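Local coordinates for ethanolamine utilization protein EutJ (Carboxydothermus hydrogenoformans Z-2901, PDB 3H1Q) that binds ATP in a fold of the actin-like ATPase superfamily and probably serves in ethanolamine utilization, at residues N23-P28 and E48-A53; Q8-L13 and L261-L266. All blocks are in the same frame, centred on the assembly; numbering follows the deposited sequence.

Interaction 1 of 2, residues N23-P28 and E48-A53; sequences NPLPPP and EGIPVA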
loop_
_atom_site.group_PDB
_atom_site.type_symbol
_atom_site.label_atom_id
_atom_site.label_comp_id
_atom_site.label_asym_id
_atom_site.label_seq_id
_atom_site.Cartn_x
_atom_site.Cartn_y
_atom_site.Cartn_z
ATOM N N ASN A 23 15.234 3.574 13.801
ATOM C CA ASN A 23 14.711 3.846 15.113
ATOM C C ASN A 23 15.333 2.820 16.021
ATOM O O ASN A 23 14.878 1.701 16.059
ATOM C CB ASN A 23 13.177 3.691 15.091
ATOM C CG ASN A 23 12.487 4.042 16.423
ATOM O OD1 ASN A 23 13.121 4.329 17.434
ATOM N ND2 ASN A 23 11.165 4.004 16.406
ATOM N N PRO A 24 16.345 3.220 16.790
ATOM C CA PRO A 24 17.173 2.289 17.535
ATOM C C PRO A 24 16.444 1.555 18.659
ATOM O O PRO A 24 16.827 1.619 19.805
ATOM C CB PRO A 24 18.302 3.177 18.069
ATOM C CG PRO A 24 17.701 4.483 18.197
ATOM C CD PRO A 24 16.648 4.617 17.143
ATOM N N LEU A 25 15.408 0.822 18.313
ATOM C CA LEU A 25 14.755 -0.053 19.283
ATOM C C LEU A 25 15.465 -1.424 19.366
ATOM O O LEU A 25 15.998 -1.934 18.365
ATOM C CB LEU A 25 13.261 -0.181 18.970
ATOM C CG LEU A 25 12.598 1.202 19.000
ATOM C CD1 LEU A 25 11.251 1.291 18.286
ATOM C CD2 LEU A 25 12.453 1.620 20.430
ATOM N N PRO A 26 15.510 -2.008 20.584
ATOM C CA PRO A 26 16.196 -3.291 20.750
ATOM C C PRO A 26 15.401 -4.354 20.024
ATOM O O PRO A 26 14.161 -4.256 20.001
ATOM C CB PRO A 26 16.115 -3.530 22.256
ATOM C CG PRO A 26 14.917 -2.672 22.738
ATOM C CD PRO A 26 14.959 -1.483 21.860
ATOM N N PRO A 27 16.082 -5.360 19.438
ATOM C CA PRO A 27 15.466 -6.549 18.808
ATOM C C PRO A 27 14.620 -7.344 19.823
ATOM O O PRO A 27 14.641 -7.004 21.012
ATOM C CB PRO A 27 16.672 -7.381 18.367
ATOM C CG PRO A 27 17.805 -6.409 18.280
ATOM C CD PRO A 27 17.548 -5.382 19.350
ATOM N N PRO A 28 13.867 -8.387 19.383
ATOM C CA PRO A 28 13.679 -8.939 18.037
ATOM C C PRO A 28 12.773 -8.069 17.178
ATOM O O PRO A 28 11.935 -7.317 17.681
ATOM C CB PRO A 28 12.998 -10.262 18.307
ATOM C CG PRO A 28 12.178 -9.972 19.486
ATOM C CD PRO A 28 12.993 -9.068 20.354
ATOM N N GLU A 48 6.044 -4.625 19.163
ATOM C CA GLU A 48 4.808 -3.873 19.333
ATOM C C GLU A 48 4.502 -3.051 18.078
ATOM O O GLU A 48 3.680 -2.139 18.090
ATOM C CB GLU A 48 4.889 -2.950 20.564
ATOM C CG GLU A 48 5.731 -3.463 21.767
ATOM C CD GLU A 48 5.572 -4.970 22.025
ATOM O OE1 GLU A 48 4.418 -5.466 21.973
ATOM O OE2 GLU A 48 6.596 -5.665 22.270
ATOM N N GLY A 49 5.172 -3.354 16.984
ATOM C CA GLY A 49 4.805 -2.741 15.727
ATOM C C GLY A 49 5.249 -1.310 15.565
ATOM O O GLY A 49 4.841 -0.630 14.623
ATOM N N ILE A 50 6.084 -0.826 16.467
ATOM C CA ILE A 50 6.649 0.474 16.210
ATOM C C ILE A 50 7.742 0.332 15.146
ATOM O O ILE A 50 8.604 -0.533 15.283
ATOM C CB ILE A 50 7.214 1.120 17.445
ATOM C CG1 ILE A 50 6.132 1.263 18.496
ATOM C CG2 ILE A 50 7.720 2.501 17.088
ATOM C CD1 ILE A 50 6.597 2.082 19.682
ATOM N N PRO A 51 7.683 1.163 14.083
ATOM C CA PRO A 51 8.642 1.208 12.989
ATOM C C PRO A 51 10.069 1.392 13.448
ATOM O O PRO A 51 10.346 2.246 14.266
ATOM C CB PRO A 51 8.196 2.423 12.178
ATOM C CG PRO A 51 6.768 2.510 12.427
ATOM C CD PRO A 51 6.567 2.087 13.846
ATOM N N VAL A 52 10.947 0.542 12.913
ATOM C CA VAL A 52 12.396 0.526 13.178
ATOM C C VAL A 52 13.191 0.917 11.920
ATOM O O VAL A 52 14.185 1.634 12.013
ATOM C CB VAL A 52 12.842 -0.848 13.652
ATOM C CG1 VAL A 52 14.332 -0.931 13.658
ATOM C CG2 VAL A 52 12.310 -1.100 15.026
ATOM N N ALA A 53 12.727 0.476 10.749
ATOM C CA ALA A 53 13.425 0.716 9.483
ATOM C C ALA A 53 12.521 0.473 8.301
ATOM O O ALA A 53 11.542 -0.275 8.420
ATOM C CB ALA A 53 14.640 -0.221 9.376
#
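Asn23 grips the start of strand 51-58 with two hydrogen bonds, one from its backbone and one from its side chain. Its backbone N donates to Val52 O at 2.8 Å, with an N-H...O angle of 162°. One residue earlier on the strand, Asn23 ND2 reaches Pro51 O at 2.9 Å. CG stands anti to the backbone N (chi1 -176°), and with chi2 near zero ND2 faces this carbonyl. ND2 meets Pro51 O almost head-on, in line with the C=O bond, while that oxygen lies somewhat out of the amide plane. An irregular loop segment thus adds two hydrogen bonds to the start of the strand, although 23-28 itself forms no strand.

Val52 packs with both methyls: its CG1 lies 3.6 Å from the carbonyl O of Asn23, and its CG2 4.2 Å from Leu25 CB. Leu25 then reaches over to Ile50, Leu25 CD1 touching Ile50 CG2 at 3.9 Å, with the two side chains crossing at about a right angle. Between Asn23 and Leu25 the chain makes an inverse gamma turn centred on Pro24; both side chains point toward 48-53, and both touch Ile50 CG2.

Val52 and Ala53 form a classic beta bulge in strand 51-58, both facing Val44 of the neighbouring strand 39-45. Pro51 rests on helix 3-18 through Lys9, Leu13 and Leu16, and so the loop leading to strand 30-34 is tied to the outermost strand of the five-stranded sheet beside that helix.

Interaction 2 of 2, residues Q8-L13 and L261-L266; sequences QKLNLL and LLVTPL. With ATP (adenosine-5'-triphosphate), chain C.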
loop_
_atom_site.group_PDB
_atom_site.type_symbol
_atom_site.label_atom_id
_atom_site.label_comp_id
_atom_site.label_asym_id
_atom_site.label_seq_id
_atom_site.Cartn_x
_atom_site.Cartn_y
_atom_site.Cartn_z
ATOM N N GLN A 8 1.112 8.783 13.884
ATOM C CA GLN A 8 2.482 8.974 14.339
ATOM C C GLN A 8 3.440 7.914 13.780
ATOM O O GLN A 8 4.549 8.247 13.333
ATOM C CB GLN A 8 2.528 8.965 15.869
ATOM C CG GLN A 8 1.721 10.088 16.533
ATOM C CD GLN A 8 1.768 10.016 18.049
ATOM O OE1 GLN A 8 1.980 8.952 18.613
ATOM N NE2 GLN A 8 1.580 11.158 18.714
ATOM N N LYS A 9 3.006 6.654 13.805
ATOM C CA LYS A 9 3.801 5.553 13.261
ATOM C C LYS A 9 4.073 5.706 11.763
ATOM O O LYS A 9 5.164 5.420 11.309
ATOM C CB LYS A 9 3.122 4.216 13.509
ATOM C CG LYS A 9 2.961 3.839 14.977
ATOM C CD LYS A 9 3.314 2.354 15.183
ATOM C CE LYS A 9 2.635 1.711 16.386
ATOM N NZ LYS A 9 1.263 1.289 16.003
ATOM N N LEU A 10 3.073 6.166 11.015
ATOM C CA LEU A 10 3.171 6.412 9.586
ATOM C C LEU A 10 4.061 7.594 9.280
ATOM O O LEU A 10 4.756 7.612 8.280
ATOM C CB LEU A 10 1.789 6.733 9.037
ATOM C CG LEU A 10 0.904 5.726 8.305
ATOM C CD1 LEU A 10 1.093 4.322 8.847
ATOM C CD2 LEU A 10 -0.583 6.193 8.335
ATOM N N ASN A 11 4.004 8.626 10.112
ATOM C CA ASN A 11 4.882 9.764 9.881
ATOM C C ASN A 11 6.322 9.343 10.111
ATOM O O ASN A 11 7.208 9.735 9.333
ATOM C CB ASN A 11 4.501 10.974 10.717
ATOM C CG ASN A 11 3.477 11.837 10.036
ATOM O OD1 ASN A 11 2.497 12.221 10.637
ATOM N ND2 ASN A 11 3.704 12.162 8.774
ATOM N N LEU A 12 6.527 8.512 11.140
ATOM C CA LEU A 12 7.846 7.981 11.449
ATOM C C LEU A 12 8.361 7.186 10.258
ATOM O O LEU A 12 9.401 7.519 9.664
ATOM C CB LEU A 12 7.807 7.086 12.693
ATOM C CG LEU A 12 9.148 6.566 13.222
ATOM C CD1 LEU A 12 10.077 7.710 13.562
ATOM C CD2 LEU A 12 8.987 5.641 14.423
ATOM N N LEU A 13 7.592 6.158 9.897
ATOM C CA LEU A 13 7.974 5.235 8.862
ATOM C C LEU A 13 8.252 5.992 7.611
ATOM O O LEU A 13 9.150 5.641 6.858
ATOM C CB LEU A 13 6.891 4.214 8.620
ATOM C CG LEU A 13 7.326 3.042 7.751
ATOM C CD1 LEU A 13 8.577 2.422 8.264
ATOM C CD2 LEU A 13 6.252 2.020 7.706
ATOM N N LEU A 261 -0.029 5.233 1.237
ATOM C CA LEU A 261 0.875 4.213 0.668
ATOM C C LEU A 261 1.500 3.239 1.650
ATOM O O LEU A 261 1.852 2.130 1.262
ATOM C CB LEU A 261 2.009 4.878 -0.110
ATOM C CG LEU A 261 2.881 4.065 -1.088
ATOM C CD1 LEU A 261 3.396 4.975 -2.202
ATOM C CD2 LEU A 261 4.051 3.266 -0.431
ATOM N N LEU A 262 1.635 3.644 2.902
ATOM C CA LEU A 262 2.353 2.877 3.891
ATOM C C LEU A 262 1.492 1.954 4.731
ATOM O O LEU A 262 1.995 1.143 5.534
ATOM C CB LEU A 262 3.134 3.825 4.793
ATOM C CG LEU A 262 4.328 4.395 4.048
ATOM C CD1 LEU A 262 4.966 5.530 4.832
ATOM C CD2 LEU A 262 5.311 3.247 3.797
ATOM N N VAL A 263 0.187 2.055 4.570
ATOM C CA VAL A 263 -0.637 1.368 5.575
ATOM C C VAL A 263 -0.481 -0.147 5.484
ATOM O O VAL A 263 -0.237 -0.780 6.510
ATOM C CB VAL A 263 -2.142 1.831 5.618
ATOM C CG1 VAL A 263 -2.910 1.100 6.722
ATOM C CG2 VAL A 263 -2.217 3.340 5.808
ATOM N N THR A 264 -0.586 -0.708 4.273
ATOM C CA THR A 264 -0.513 -2.158 4.105
ATOM C C THR A 264 0.878 -2.639 4.465
ATOM O O THR A 264 1.010 -3.541 5.298
ATOM C CB THR A 264 -0.896 -2.648 2.668
ATOM O OG1 THR A 264 -2.163 -2.092 2.287
ATOM C CG2 THR A 264 -1.004 -4.183 2.621
ATOM N N PRO A 265 1.920 -2.036 3.849
ATOM C CA PRO A 265 3.276 -2.436 4.205
ATOM C C PRO A 265 3.479 -2.553 5.731
ATOM O O PRO A 265 3.937 -3.606 6.213
ATOM C CB PRO A 265 4.119 -1.333 3.598
ATOM C CG PRO A 265 3.335 -0.896 2.402
ATOM C CD PRO A 265 1.913 -1.002 2.795
ATOM N N LEU A 266 3.086 -1.530 6.492
ATOM C CA LEU A 266 3.243 -1.574 7.930
ATOM C C LEU A 266 2.447 -2.719 8.481
ATOM O O LEU A 266 2.849 -3.332 9.469
ATOM C CB LEU A 266 2.781 -0.280 8.589
ATOM C CG LEU A 266 2.602 -0.324 10.122
ATOM C CD1 LEU A 266 3.922 -0.429 10.882
ATOM C CD2 LEU A 266 1.826 0.898 10.597
HETATM P PG ATP C . -0.147 -2.010 -3.133
HETATM O O1G ATP C . 0.960 -1.316 -2.352
HETATM O O2G ATP C . -1.467 -1.290 -3.090
HETATM O O3G ATP C . -0.346 -3.469 -2.741
HETATM P PB ATP C . 1.281 -0.790 -5.204
HETATM O O1B ATP C . 1.452 -0.771 -6.684
HETATM O O2B ATP C . 2.550 -0.829 -4.396
HETATM O O3B ATP C . 0.254 -1.914 -4.696
HETATM P PA ATP C . 0.630 1.708 -3.758
HETATM O O1A ATP C . 2.028 1.698 -3.211
HETATM O O2A ATP C . -0.517 1.541 -2.795
HETATM O O3A ATP C . 0.417 0.534 -4.857
HETATM O "O5'" ATP C . 0.430 2.993 -4.696
HETATM C "C5'" ATP C . 1.208 3.303 -5.838
HETATM C "C4'" ATP C . 0.472 4.464 -6.473
HETATM O "O4'" ATP C . 0.387 5.535 -5.528
HETATM C "C3'" ATP C . 1.221 5.014 -7.663
HETATM O "O3'" ATP C . 0.335 5.228 -8.767
HETATM C "C2'" ATP C . 1.701 6.372 -7.228
HETATM O "O2'" ATP C . 1.706 7.294 -8.311
HETATM C "C1'" ATP C . 0.727 6.779 -6.136
HETATM N N9 ATP C . 1.440 7.845 -5.354
HETATM C C8 ATP C . 2.569 7.735 -4.620
HETATM N N7 ATP C . 2.973 8.939 -4.127
HETATM C C5 ATP C . 2.103 9.870 -4.555
HETATM C C6 ATP C . 1.917 11.340 -4.406
HETATM N N6 ATP C . 2.767 12.094 -3.671
HETATM N N1 ATP C . 0.856 11.917 -5.028
HETATM C C2 ATP C . -0.024 11.220 -5.769
HETATM N N3 ATP C . 0.073 9.884 -5.938
HETATM C C4 ATP C . 1.097 9.154 -5.373
#
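Leu10 and Leu13, one turn apart on helix 3-18, pack against Leu262, Val263 and Leu266 of 261-266, the segment that runs into helix 263-269. No hydrogen bond crosses between the segments; the join is made by aliphatic side chains, and every residue that touches is buried. This is aliphatic packing that joins the N-terminal helix to the C-terminal helix of an actin-like ATPase fold, close to the nucleotide site.

The two methyls of Leu10 divide the work. Leu10 CD1 meets Leu266 CD2 at 3.9 Å, those side chains crossing at about a right angle, while Leu10 CD2 lies 4.1 Å from Val263 CG2. Leu13 uses a single branch for two neighbours: Leu13 CD2 is 4.2 Å from Leu262 CD2 and 4.3 Å from Leu266 CB. CG of Leu266 is anti to its backbone N (chi1 167°), and from there its CD2 extends to Leu10.

Between the two segments, one methyl also meets a backbone oxygen: Leu262 CD1 sits 4.0 Å from Leu10 O.

Contact with the nucleotide comes from the adjoining Leu261, which does not touch 8-13. Leu261 CG lies 3.3 Å from O1A of ATP, and Leu261 CD1 also comes within 3.8 Å of C8 of the adenine. The short segment 261-266 therefore has the nucleotide at its first residue and the N-terminal helix against its next turn.

Around this layer, Val263 and Thr264 pack on helix 128-136, Thr264 OG1 is hydrogen-bonded to Asp145, and Pro265 lies on Val41 and Val43 of strand 39-45. Leu13 also reaches Val43 and, on strand 51-58, Pro51.

Helix 3-18 joins the two contacts: its 8-13 part packs on helix 263-269 in interaction 2 and also touches both segments of interaction 1. The centres are 13 Å apart, and the contacts meet directly, with Asn23 ND2 lying 3.4 Å from Leu12 CD2 and Pro51 CG 3.5 Å from Lys9 O. Along the chain the order is 8-13, 23-28, 48-53 and 261-266, so the local pairing of interaction 1 falls between the two halves of the long-range one. Together they show helix 3-18 lying against both the outer strands of the five-stranded sheet and helix 263-269, whose approach carries a residue of the ATP pocket.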